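Local coordinates for protein mitochondrial association factor 1 (Toxoplasma gondii, PDB 6BXS) that is encoded at a locus required for manipulating host mitochondria and probably acts in mitochondrial association, with a macro-domain fold, at residues T157-N161 and E162-V166; E65-D68 and T69-E73; Q91-Q94 and E95-H99; A243-R247 and F248-V252; E102-G106 and T107-I111. All coordinates share one frame; numbering follows the deposited sequence.

Contact 1. Residues T157-N161 and E162-V166; sequences TPHGN and EMNDV. With SO4 (sulfate ion), chain E.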
# COMPACT_ATOMS: atom_id res chain seq x y z
N THR A 157 5.84 -16.04 -4.41
CA THR A 157 5.34 -15.09 -5.40
C THR A 157 3.96 -15.51 -5.90
O THR A 157 3.82 -16.59 -6.47
CB THR A 157 6.30 -14.97 -6.59
OG1 THR A 157 7.59 -14.57 -6.13
CG2 THR A 157 5.79 -13.95 -7.60
N PRO A 158 2.93 -14.66 -5.70
CA PRO A 158 1.55 -14.99 -6.09
C PRO A 158 1.41 -15.51 -7.52
O PRO A 158 1.90 -14.89 -8.46
CB PRO A 158 0.82 -13.65 -5.93
CG PRO A 158 1.55 -12.96 -4.85
CD PRO A 158 3.00 -13.35 -5.02
N HIS A 159 0.73 -16.64 -7.66
CA HIS A 159 0.47 -17.25 -8.96
C HIS A 159 1.75 -17.66 -9.69
O HIS A 159 1.73 -17.92 -10.89
CB HIS A 159 -0.35 -16.30 -9.84
CG HIS A 159 -1.52 -15.70 -9.13
ND1 HIS A 159 -2.55 -16.45 -8.61
CD2 HIS A 159 -1.83 -14.41 -8.85
CE1 HIS A 159 -3.44 -15.66 -8.04
NE2 HIS A 159 -3.03 -14.41 -8.18
N GLY A 160 2.86 -17.71 -8.95
CA GLY A 160 4.14 -18.12 -9.51
C GLY A 160 4.59 -17.29 -10.70
O GLY A 160 5.38 -17.75 -11.51
N ASN A 161 4.08 -16.06 -10.79
CA ASN A 161 4.44 -15.16 -11.88
C ASN A 161 5.48 -14.14 -11.44
O ASN A 161 5.25 -13.39 -10.49
CB ASN A 161 3.20 -14.45 -12.42
CG ASN A 161 3.43 -13.82 -13.78
OD1 ASN A 161 4.19 -12.86 -13.91
ND2 ASN A 161 2.78 -14.37 -14.80
N GLU A 162 6.60 -14.11 -12.15
CA GLU A 162 7.71 -13.21 -11.85
C GLU A 162 7.27 -11.76 -11.65
O GLU A 162 7.90 -11.01 -10.90
CB GLU A 162 8.75 -13.27 -12.98
CG GLU A 162 10.07 -12.56 -12.69
CD GLU A 162 10.68 -11.94 -13.93
OE1 GLU A 162 10.14 -10.93 -14.42
OE2 GLU A 162 11.70 -12.47 -14.42
N MET A 163 6.20 -11.36 -12.33
CA MET A 163 5.76 -9.97 -12.31
C MET A 163 4.99 -9.59 -11.04
O MET A 163 4.68 -8.42 -10.83
CB MET A 163 4.88 -9.67 -13.52
CG MET A 163 5.61 -9.72 -14.85
SD MET A 163 4.55 -9.23 -16.22
CE MET A 163 5.72 -9.23 -17.58
N ASN A 164 4.68 -10.58 -10.20
CA ASN A 164 3.89 -10.36 -9.00
C ASN A 164 4.72 -10.38 -7.71
O ASN A 164 4.17 -10.53 -6.62
CB ASN A 164 2.78 -11.41 -8.90
CG ASN A 164 1.75 -11.28 -10.00
OD1 ASN A 164 1.56 -10.21 -10.57
ND2 ASN A 164 1.07 -12.38 -10.30
N ASP A 165 6.03 -10.20 -7.83
CA ASP A 165 6.93 -10.41 -6.70
C ASP A 165 7.33 -9.13 -5.97
O ASP A 165 8.35 -9.09 -5.29
CB ASP A 165 8.19 -11.13 -7.18
CG ASP A 165 9.00 -10.31 -8.15
OD1 ASP A 165 8.49 -9.28 -8.64
OD2 ASP A 165 10.16 -10.69 -8.43
N VAL A 166 6.52 -8.08 -6.11
CA VAL A 166 6.68 -6.87 -5.31
C VAL A 166 5.39 -6.54 -4.58
O VAL A 166 4.31 -6.53 -5.19
CB VAL A 166 7.10 -5.66 -6.16
CG1 VAL A 166 7.22 -4.41 -5.29
CG2 VAL A 166 8.41 -5.94 -6.87
S SO4 E . -5.23 -13.36 -4.86
O1 SO4 E . -4.46 -14.21 -3.96
O2 SO4 E . -5.99 -12.39 -4.08
O3 SO4 E . -6.15 -14.18 -5.65
O4 SO4 E . -4.31 -12.66 -5.76
O HOH W 1 9.78 -13.88 -7.30

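Contact 2. Residues E65-D68 and T69-E73; sequences EFAD and TIIEE. With SO4 (sulfate ion), chain E.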
# COMPACT_ATOMS: atom_id res chain seq x y z
N GLU A 65 -5.68 -11.39 3.95
CA GLU A 65 -5.71 -11.94 2.60
C GLU A 65 -4.30 -12.01 2.03
O GLU A 65 -3.95 -12.96 1.32
CB GLU A 65 -6.60 -11.10 1.68
CG GLU A 65 -8.07 -11.11 2.06
CD GLU A 65 -8.69 -12.49 1.95
OE1 GLU A 65 -8.25 -13.28 1.09
OE2 GLU A 65 -9.62 -12.79 2.74
N PHE A 66 -3.48 -11.01 2.33
CA PHE A 66 -2.08 -11.00 1.93
C PHE A 66 -1.34 -12.18 2.54
O PHE A 66 -0.60 -12.89 1.86
CB PHE A 66 -1.40 -9.69 2.34
CG PHE A 66 -1.00 -8.82 1.18
CD1 PHE A 66 0.08 -9.16 0.38
CD2 PHE A 66 -1.68 -7.65 0.91
CE1 PHE A 66 0.46 -8.36 -0.68
CE2 PHE A 66 -1.31 -6.84 -0.15
CZ PHE A 66 -0.24 -7.20 -0.94
N ALA A 67 -1.54 -12.39 3.84
CA ALA A 67 -0.90 -13.49 4.54
C ALA A 67 -1.35 -14.84 3.99
O ALA A 67 -0.52 -15.72 3.73
CB ALA A 67 -1.21 -13.41 6.02
N ASP A 68 -2.65 -15.01 3.80
CA ASP A 68 -3.21 -16.24 3.25
C ASP A 68 -2.62 -16.54 1.88
O ASP A 68 -2.29 -17.69 1.57
CB ASP A 68 -4.73 -16.14 3.15
CG ASP A 68 -5.40 -16.08 4.52
OD1 ASP A 68 -4.75 -16.46 5.51
OD2 ASP A 68 -6.57 -15.65 4.59
N THR A 69 -2.48 -15.51 1.05
CA THR A 69 -1.94 -15.65 -0.29
C THR A 69 -0.47 -16.07 -0.26
O THR A 69 -0.05 -16.95 -1.01
CB THR A 69 -2.07 -14.34 -1.09
OG1 THR A 69 -3.45 -13.97 -1.17
CG2 THR A 69 -1.51 -14.50 -2.50
N ILE A 70 0.30 -15.42 0.61
CA ILE A 70 1.72 -15.74 0.76
C ILE A 70 1.91 -17.15 1.31
O ILE A 70 2.77 -17.90 0.84
CB ILE A 70 2.42 -14.73 1.70
CG1 ILE A 70 2.53 -13.37 1.00
CG2 ILE A 70 3.80 -15.23 2.12
CD1 ILE A 70 3.08 -12.26 1.88
N ILE A 71 1.11 -17.51 2.31
CA ILE A 71 1.21 -18.82 2.94
C ILE A 71 0.80 -19.93 1.97
O ILE A 71 1.45 -20.97 1.91
CB ILE A 71 0.36 -18.89 4.22
CG1 ILE A 71 0.95 -17.97 5.29
CG2 ILE A 71 0.29 -20.32 4.75
CD1 ILE A 71 0.01 -17.69 6.46
N GLU A 72 -0.28 -19.71 1.23
CA GLU A 72 -0.77 -20.71 0.29
C GLU A 72 0.29 -21.01 -0.77
O GLU A 72 0.53 -22.17 -1.10
CB GLU A 72 -2.06 -20.24 -0.39
CG GLU A 72 -2.81 -21.37 -1.11
CD GLU A 72 -3.57 -20.90 -2.34
OE1 GLU A 72 -3.09 -19.98 -3.05
OE2 GLU A 72 -4.66 -21.46 -2.61
N GLU A 73 0.91 -19.97 -1.30
CA GLU A 73 1.93 -20.12 -2.32
C GLU A 73 3.17 -20.80 -1.75
O GLU A 73 3.85 -21.56 -2.44
CB GLU A 73 2.30 -18.77 -2.93
CG GLU A 73 3.23 -18.85 -4.13
CD GLU A 73 2.59 -19.55 -5.32
OE1 GLU A 73 1.35 -19.45 -5.48
OE2 GLU A 73 3.33 -20.20 -6.09
S SO4 E . -5.23 -13.36 -4.86
O1 SO4 E . -4.46 -14.21 -3.96
O2 SO4 E . -5.99 -12.39 -4.08
O3 SO4 E . -6.15 -14.18 -5.65
O4 SO4 E . -4.31 -12.66 -5.76

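Contact 3. Residues Q91-Q94 and E95-H99; sequences QEIQ and ERLLH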
# COMPACT_ATOMS: atom_id res chain seq x y z
N GLN A 91 6.91 -8.78 11.04
CA GLN A 91 6.91 -7.82 12.13
C GLN A 91 8.33 -7.40 12.51
O GLN A 91 8.61 -6.20 12.63
CB GLN A 91 6.19 -8.43 13.34
CG GLN A 91 5.99 -7.51 14.52
CD GLN A 91 5.08 -8.12 15.57
OE1 GLN A 91 5.38 -9.18 16.11
NE2 GLN A 91 3.96 -7.46 15.85
N GLU A 92 9.22 -8.37 12.67
CA GLU A 92 10.61 -8.09 13.02
C GLU A 92 11.31 -7.23 11.97
O GLU A 92 11.93 -6.22 12.30
CB GLU A 92 11.38 -9.39 13.20
CG GLU A 92 11.12 -10.10 14.52
CD GLU A 92 11.82 -11.44 14.62
OE1 GLU A 92 12.10 -12.04 13.57
OE2 GLU A 92 12.08 -11.89 15.76
N ILE A 93 11.21 -7.63 10.71
CA ILE A 93 11.86 -6.92 9.62
C ILE A 93 11.36 -5.48 9.50
O ILE A 93 12.16 -4.56 9.33
CB ILE A 93 11.65 -7.64 8.27
CG1 ILE A 93 12.42 -8.96 8.26
CG2 ILE A 93 12.09 -6.76 7.11
CD1 ILE A 93 12.10 -9.87 7.09
N GLN A 94 10.05 -5.30 9.58
CA GLN A 94 9.45 -3.99 9.35
C GLN A 94 9.62 -3.05 10.55
O GLN A 94 9.69 -1.84 10.37
CB GLN A 94 7.97 -4.15 8.99
CG GLN A 94 7.78 -4.83 7.62
CD GLN A 94 6.35 -4.82 7.11
OE1 GLN A 94 6.12 -4.86 5.90
NE2 GLN A 94 5.39 -4.77 8.03
N GLU A 95 9.71 -3.61 11.75
CA GLU A 95 10.04 -2.80 12.93
C GLU A 95 11.45 -2.21 12.80
O GLU A 95 11.65 -1.02 13.05
CB GLU A 95 9.94 -3.62 14.21
CG GLU A 95 8.54 -3.79 14.75
CD GLU A 95 8.52 -4.49 16.10
OE1 GLU A 95 8.90 -3.85 17.10
OE2 GLU A 95 8.13 -5.67 16.16
N ARG A 96 12.40 -3.06 12.43
CA ARG A 96 13.79 -2.64 12.28
C ARG A 96 13.95 -1.60 11.17
O ARG A 96 14.67 -0.61 11.33
CB ARG A 96 14.68 -3.85 11.98
CG ARG A 96 14.78 -4.85 13.12
CD ARG A 96 15.41 -6.15 12.65
NE ARG A 96 15.34 -7.19 13.67
CZ ARG A 96 15.51 -8.49 13.44
NH1 ARG A 96 15.75 -8.92 12.21
NH2 ARG A 96 15.43 -9.36 14.43
N LEU A 97 13.28 -1.83 10.04
CA LEU A 97 13.39 -0.93 8.89
C LEU A 97 12.80 0.44 9.17
O LEU A 97 13.32 1.46 8.71
CB LEU A 97 12.71 -1.54 7.67
CG LEU A 97 13.52 -2.55 6.85
CD1 LEU A 97 12.66 -3.15 5.74
CD2 LEU A 97 14.77 -1.89 6.26
N LEU A 98 11.70 0.48 9.92
CA LEU A 98 11.06 1.75 10.26
C LEU A 98 11.98 2.61 11.13
O LEU A 98 12.03 3.83 10.97
CB LEU A 98 9.73 1.52 10.99
CG LEU A 98 9.02 2.79 11.45
CD1 LEU A 98 8.83 3.78 10.30
CD2 LEU A 98 7.68 2.45 12.09
N HIS A 99 12.70 1.97 12.04
CA HIS A 99 13.68 2.67 12.88
C HIS A 99 14.74 3.33 12.01
O HIS A 99 15.08 4.49 12.22
CB HIS A 99 14.33 1.70 13.87
CG HIS A 99 13.52 1.47 15.11
ND1 HIS A 99 13.31 0.21 15.64
CD2 HIS A 99 12.88 2.34 15.93
CE1 HIS A 99 12.57 0.32 16.73
NE2 HIS A 99 12.30 1.59 16.93

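Contact 4. Residues A243-R247 and F248-V252; sequences AAITR and FDPRV. With SO4 (sulfate ion), chain D; SO4 (sulfate ion), chain G.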
# COMPACT_ATOMS: atom_id res chain seq x y z
N ALA A 243 -1.70 15.40 -4.12
CA ALA A 243 -0.46 15.96 -3.59
C ALA A 243 0.73 15.08 -3.95
O ALA A 243 1.81 15.59 -4.27
CB ALA A 243 -0.56 16.14 -2.09
N ALA A 244 0.54 13.77 -3.87
CA ALA A 244 1.61 12.82 -4.15
C ALA A 244 2.00 12.84 -5.62
O ALA A 244 3.19 12.80 -5.95
CB ALA A 244 1.19 11.42 -3.73
N ILE A 245 1.01 12.89 -6.51
CA ILE A 245 1.27 12.93 -7.94
C ILE A 245 2.00 14.23 -8.30
O ILE A 245 2.94 14.22 -9.09
CB ILE A 245 -0.04 12.82 -8.75
CG1 ILE A 245 -0.66 11.43 -8.58
CG2 ILE A 245 0.21 13.11 -10.23
CD1 ILE A 245 0.20 10.28 -9.05
N THR A 246 1.54 15.34 -7.72
CA THR A 246 2.18 16.63 -7.92
C THR A 246 3.63 16.62 -7.45
O THR A 246 4.51 17.20 -8.09
CB THR A 246 1.42 17.75 -7.18
OG1 THR A 246 0.18 17.99 -7.84
CG2 THR A 246 2.23 19.05 -7.15
N ARG A 247 3.88 15.96 -6.32
CA ARG A 247 5.21 15.90 -5.74
C ARG A 247 6.19 15.12 -6.61
O ARG A 247 7.27 15.62 -6.94
CB ARG A 247 5.15 15.27 -4.34
CG ARG A 247 6.49 14.82 -3.76
CD ARG A 247 7.51 15.95 -3.68
NE ARG A 247 8.67 15.58 -2.86
CZ ARG A 247 9.80 15.06 -3.33
NH1 ARG A 247 9.97 14.85 -4.62
NH2 ARG A 247 10.78 14.76 -2.48
N PHE A 248 5.82 13.90 -7.00
CA PHE A 248 6.76 12.99 -7.63
C PHE A 248 6.60 12.88 -9.15
O PHE A 248 7.51 12.41 -9.83
CB PHE A 248 6.63 11.60 -7.00
CG PHE A 248 7.04 11.55 -5.55
CD1 PHE A 248 8.38 11.64 -5.20
CD2 PHE A 248 6.10 11.42 -4.55
CE1 PHE A 248 8.76 11.60 -3.87
CE2 PHE A 248 6.47 11.38 -3.22
CZ PHE A 248 7.81 11.47 -2.88
N ASP A 249 5.46 13.33 -9.67
CA ASP A 249 5.18 13.27 -11.11
C ASP A 249 5.53 11.90 -11.68
O ASP A 249 6.31 11.79 -12.62
CB ASP A 249 5.95 14.37 -11.85
CG ASP A 249 5.55 14.50 -13.31
OD1 ASP A 249 4.41 14.14 -13.66
OD2 ASP A 249 6.38 14.97 -14.12
N PRO A 250 4.96 10.83 -11.09
CA PRO A 250 5.44 9.48 -11.37
C PRO A 250 4.92 8.87 -12.67
O PRO A 250 3.90 9.30 -13.20
CB PRO A 250 4.93 8.69 -10.17
CG PRO A 250 3.64 9.37 -9.82
CD PRO A 250 3.82 10.83 -10.16
N ARG A 251 5.64 7.86 -13.16
CA ARG A 251 5.20 7.08 -14.31
C ARG A 251 4.30 5.93 -13.86
O ARG A 251 3.57 5.35 -14.66
CB ARG A 251 6.40 6.52 -15.07
CG ARG A 251 7.35 7.57 -15.62
CD ARG A 251 8.71 6.99 -15.95
NE ARG A 251 9.30 6.30 -14.80
CZ ARG A 251 10.51 5.74 -14.78
NH1 ARG A 251 10.94 5.14 -13.68
NH2 ARG A 251 11.28 5.78 -15.86
N VAL A 252 4.36 5.61 -12.57
CA VAL A 252 3.62 4.48 -12.02
C VAL A 252 2.12 4.68 -12.21
O VAL A 252 1.60 5.77 -12.01
CB VAL A 252 3.95 4.25 -10.52
CG1 VAL A 252 3.25 5.27 -9.63
CG2 VAL A 252 3.56 2.84 -10.10
S SO4 D . 8.14 6.44 -11.11
O1 SO4 D . 7.96 7.09 -9.81
O2 SO4 D . 9.40 5.70 -11.11
O3 SO4 D . 7.03 5.53 -11.36
O4 SO4 D . 8.18 7.46 -12.15
S SO4 G . 12.76 13.82 -5.98
O1 SO4 G . 12.36 13.69 -4.58
O2 SO4 G . 14.01 13.10 -6.21
O3 SO4 G . 11.72 13.25 -6.84
O4 SO4 G . 12.94 15.23 -6.31

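Contact 5. Residues E102-G106 and T107-I111; sequences ERQPG and TLVEI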
# COMPACT_ATOMS: atom_id res chain seq x y z
N GLU A 102 13.14 6.25 9.99
CA GLU A 102 12.87 7.42 10.82
C GLU A 102 14.13 8.25 11.06
O GLU A 102 14.05 9.46 11.28
CB GLU A 102 12.26 6.99 12.16
CG GLU A 102 10.79 6.62 12.07
CD GLU A 102 10.21 6.15 13.39
OE1 GLU A 102 8.98 5.98 13.48
OE2 GLU A 102 10.99 5.94 14.35
N ARG A 103 15.29 7.60 11.02
CA ARG A 103 16.57 8.30 11.13
C ARG A 103 16.78 9.26 9.97
O ARG A 103 17.39 10.31 10.11
CB ARG A 103 17.74 7.31 11.17
CG ARG A 103 17.87 6.47 12.42
CD ARG A 103 18.89 5.37 12.18
NE ARG A 103 19.59 4.96 13.40
CZ ARG A 103 19.25 3.93 14.17
NH1 ARG A 103 19.97 3.64 15.24
NH2 ARG A 103 18.19 3.18 13.87
N GLN A 104 16.26 8.87 8.80
CA GLN A 104 16.46 9.61 7.57
C GLN A 104 15.15 9.74 6.79
O GLN A 104 14.94 9.02 5.82
CB GLN A 104 17.51 8.92 6.70
CG GLN A 104 18.92 8.93 7.27
CD GLN A 104 19.85 8.04 6.48
OE1 GLN A 104 19.88 6.82 6.67
NE2 GLN A 104 20.62 8.64 5.57
N PRO A 105 14.27 10.65 7.23
CA PRO A 105 12.99 10.83 6.54
C PRO A 105 13.16 11.24 5.08
O PRO A 105 14.02 12.06 4.77
CB PRO A 105 12.31 11.95 7.35
CG PRO A 105 13.00 11.94 8.67
CD PRO A 105 14.40 11.53 8.40
N GLY A 106 12.36 10.65 4.20
CA GLY A 106 12.40 10.98 2.79
C GLY A 106 13.45 10.19 2.02
O GLY A 106 13.67 10.44 0.83
N THR A 107 14.10 9.25 2.70
CA THR A 107 15.10 8.40 2.06
C THR A 107 14.67 6.93 2.13
O THR A 107 14.05 6.50 3.10
CB THR A 107 16.48 8.54 2.74
OG1 THR A 107 16.46 7.89 4.02
CG2 THR A 107 16.85 10.00 2.91
N LEU A 108 15.00 6.18 1.08
CA LEU A 108 14.68 4.76 1.03
C LEU A 108 15.77 3.95 1.72
O LEU A 108 16.91 3.91 1.26
CB LEU A 108 14.52 4.30 -0.42
CG LEU A 108 13.92 2.91 -0.64
CD1 LEU A 108 12.45 2.90 -0.25
CD2 LEU A 108 14.10 2.47 -2.08
N VAL A 109 15.42 3.31 2.83
CA VAL A 109 16.37 2.47 3.56
C VAL A 109 16.15 1.02 3.16
O VAL A 109 15.14 0.69 2.52
CB VAL A 109 16.24 2.64 5.08
CG1 VAL A 109 16.62 4.06 5.48
CG2 VAL A 109 14.83 2.30 5.56
N GLU A 110 17.08 0.15 3.54
CA GLU A 110 17.18 -1.16 2.91
C GLU A 110 17.93 -2.19 3.75
O GLU A 110 18.90 -1.85 4.43
CB GLU A 110 17.86 -1.00 1.55
CG GLU A 110 17.97 -2.24 0.70
CD GLU A 110 18.75 -1.98 -0.58
OE1 GLU A 110 18.60 -0.89 -1.17
OE2 GLU A 110 19.53 -2.87 -1.00
N ILE A 111 17.47 -3.43 3.69
CA ILE A 111 18.20 -4.57 4.26
C ILE A 111 17.98 -5.80 3.39
O ILE A 111 16.92 -5.96 2.77
CB ILE A 111 17.77 -4.89 5.71
CG1 ILE A 111 16.25 -5.04 5.82
CG2 ILE A 111 18.27 -3.82 6.68
CD1 ILE A 111 15.77 -6.48 5.79
O HOH W 2 12.65 7.19 5.30

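Contact 1. Residues T157-N161 and E162-V166
Asn164 reaches back to the carbonyl of Pro158 and ties the two halves of this loop together. Its ND2 donates to Pro158 O at 3.2 Å, and the bond is nearly straight at 169°. The acceptor lies in the amide plane of Asn164, while the donor stands above the carbonyl plane of Pro158. CG of Asn164 stays beside its own backbone N (chi1 -66°), which carries the amide inward. The same ND2 also bonds Asp38 O, so this buried amide nitrogen has two carbonyl partners. It sits near the plane of the His159 ring, at its edge.

The tight part continues round Asn161. Asn164 N donates to Asn161 O at 2.9 Å. Met163 N donates to Asn161 OD1 at 3.0 Å, in the carbonyl plane and on a lone pair. Thr157 lies alongside Asp165, and the two side chains point the same way. Thr157 CG2 is 3.7 Å from Asp165 CB. The acid of Asp165 forms salt bridges to Arg44 and Lys209. A water donates to Thr157 OG1 at 2.6 Å, and Thr157 OG1 also bonds Lys153 O.

The other side is loose. His159, Gly160 and Glu162 are exposed, though Glu162 CB still touches Asn161. His159 NE2 bonds Tyr37 O and also a sulfate, with O4 at 3.2 Å. The sulfate probably comes from the crystallisation liquor.

The bond from Met163 N to the Asn161 side chain makes an Asx turn. It overlaps a beta turn closed by Asn161 O and Asn164 N, just before strand 166-170.

Contact 2. Residues E65-D68 and T69-E73
Thr69 folds its hydroxyl back onto the turn before it, where OG1 lies 2.7 Å from Glu65 O. The same OG1 is 3.0 Å from O1 of a bound sulfate. One proton faces two acceptors, and which of them takes it is not settled. The torsion explains the reach: OG1 sits beside its own backbone N and anti to the carbonyl carbon (chi1 -59°), and so faces the preceding turn. Methyl CG2 is anti to the backbone N and also approaches sulfate O1. Glu65 O takes the amide N-H of Thr69 as well, at 3.0 Å.

Three more backbone bonds carry the helix onward. Ile70 N donates to Phe66 O, Ile71 N to Ala67 O and Glu72 N to Asp68 O. The one from Ile71 N is 2.8 Å long and runs nearly along the C=O axis.

Packing comes last and is light between the two halves. Ile71 lays CG1 beside Ala67 O at 3.1 Å, and its CD1 approaches Ala67 CB at 4.5 Å. Ile70 does much the same one residue earlier, with CG1 beside Phe66 O. Asp68 and Glu72 lie on the exposed side.

Arg29, His159 and the backbone N atoms of Leu36 and Tyr37 also bond the sulfate, which probably comes from the crystallisation liquor. The apolar face turns inward. Phe66 packs on strand 45-50 and, with Ile70, on Met167 of strand 166-170. Ala67, Ile70 and Ile71 meet Leu86 of helix 83-103, so the two successive helices touch there, each also packing against the sheet.

Contact 3. Residues Q91-Q94 and E95-H99
Gln91 and Glu95 run side by side one helical turn apart, pointing the same way. Glu95 OE2 comes to 3.3 Å from Gln91 CG, so the carboxylate meets the aliphatic part of the glutamine. The amide and carboxylate planes are 80° apart. Gln91 NE2 is used by Gly54 O. CG anti to the backbone N (chi1 -175°) lays the extended Gln91 chain alongside Glu95.

The backbone is satisfied in regular helical fashion. Glu95 N donates to Gln91 O at 2.9 Å and Arg96 N to Glu92 O at 3.2 Å. Leu97 N donates to Ile93 O at 3.0 Å and Leu98 N to Gln94 O at 3.1 Å. In the last of these the donor stands above the carbonyl plane.

Gln94 is buried, and its amide is paired at both ends. OE1 accepts from His150 NE2, while NE2 makes a weak bond to Leu55 O. These partners tie the helix to strand 147-152 and to the loop at Leu55.

Glu92 and Arg96 lie alongside each other on the exposed face. Glu92 CB stands over the centre of one face of the guanidinium. Glu92 OE1 is 4.4 Å from Arg96 NH2 and well out of the guanidinium plane, so the pair is an attraction of charges and not a bond. Ile93 and Leu97 form the inner ridge, with Ile93 CG2 3.9 Å from Leu97 CD1. They lie against strands 109-111 and 120-126.

The chemistry is therefore divided. The buried polar groups have defined partners, whereas the surface charges probably attract only weakly, beyond salt-bridge distance.

Contact 4. Residues A243-R247 and F248-V252
Different first torsions lay Arg247 over the ring of Phe248. In Arg247, CG is anti to the backbone N (chi1 165°), and the chain then bends at the second torsion. In Phe248, CG stays beside the backbone N (chi1 -66°). The arginine thus folds over the ring of its neighbour. Its CG sits above the middle of one face, 3.5 Å from the ring centroid, a CH-pi contact. Farther out the guanidinium lies flat on the ring, its plane at 28° to it and the centres 4.4 Å apart. This cation-pi stack is offset, with Phe248 CE1 over one face of the guanidinium near its rim.

The edge of the same guanidinium holds a sulfate. Arg247 NH1 donates to O1 at 2.7 Å and NH2 to the same O1 at 2.8 Å. Asn201 ND2 and Lys202 NZ also bond sulfates here.

The helix ends at this point. Phe248 N donates to Ala244 O, and Asp249 N donates to Ile245 O at 2.7 Å. Asp249 then leaves the helix with positive phi, its carboxylate salt-bridged to Arg19. Ile245 CD1 meets Pro250 CG at 3.6 Å, the two side chains crossing at about a right angle. A second sulfate is gripped by Arg251: its backbone N is 2.8 Å from O4, NE also bonds O4, and NH1 bonds O2. Val252 N bonds O3 weakly.

Ala244 and Phe248 pack on helix 179-202, touching Val194. The loop after the end of helix 230-248 then leads straight into strand 253-256, one of the parallel strands of the sheet.

Contact 5. Residues E102-G106 and T107-I111
Thr107 turns its side chain back onto Gln104, and both its hydroxyl and its backbone N reach Gln104 O. OG1 donates to that oxygen at 2.6 Å. The amide N donates to it at 3.2 Å, with an angle of 142°. Both donors are tilted from the carbonyl plane. The first torsion accounts for the double grip: OG1 stands between the backbone N and the carbonyl carbon (chi1 73°), on the same side as the amide that closes the turn. Methyl CG2 is placed beside the backbone N, 3.5 Å from Gly106 C.

Gln104 offers more than its carbonyl. Its CB points toward the following residues and lies 3.1 Å from Thr107 OG1. The chain runs on extended beyond CG and crosses Thr107 obliquely. The amide end only approaches the next strand, with OE1 4.4 Å from Val109 CG1. A water sits 3.0 Å from Gln104 O and 2.7 Å from Thr107 O. More acceptors surround it than it has protons, so these bonds may not all be made at once.

Gly106 takes the third position of the turn, where its backbone angles call for glycine. With phi at 85°, a CB would be jammed against the carbonyl O of Pro105. Its backbone is also bonded to Val127. Pro105 points away from the strand side.

Here helix 83-103 runs out and the chain reverses toward edge strand 109-111, which pairs with strand 120-126. The arrangement is a type II beta turn from Gln104 to Thr107, with proline and glycine in its two central positions, and it serves as a helix-to-strand connection at the surface.

Along the chain the order is contact 2, 3, 5, 1, 4. Contacts 1 and 2 have centres about 12 Å apart and touch, Glu73 lying against residues 157-160. The loop and helix 61-76 each contribute to one sulfate site. Contacts 3 and 5 have centres about 11 Å apart and share helix 83-103, with Leu97 and Ile93 packed on Ile111 of the edge strand. Contact 4 closes helix 230-248 on the opposite side of the chain's centre from contact 2, about 30 Å away between centres. Contacts 2 and 3 lie within helices, contact 5 is a helix-to-strand turn and contact 1 a loop between strands. All border the mixed sheet, consistent with a macro domain.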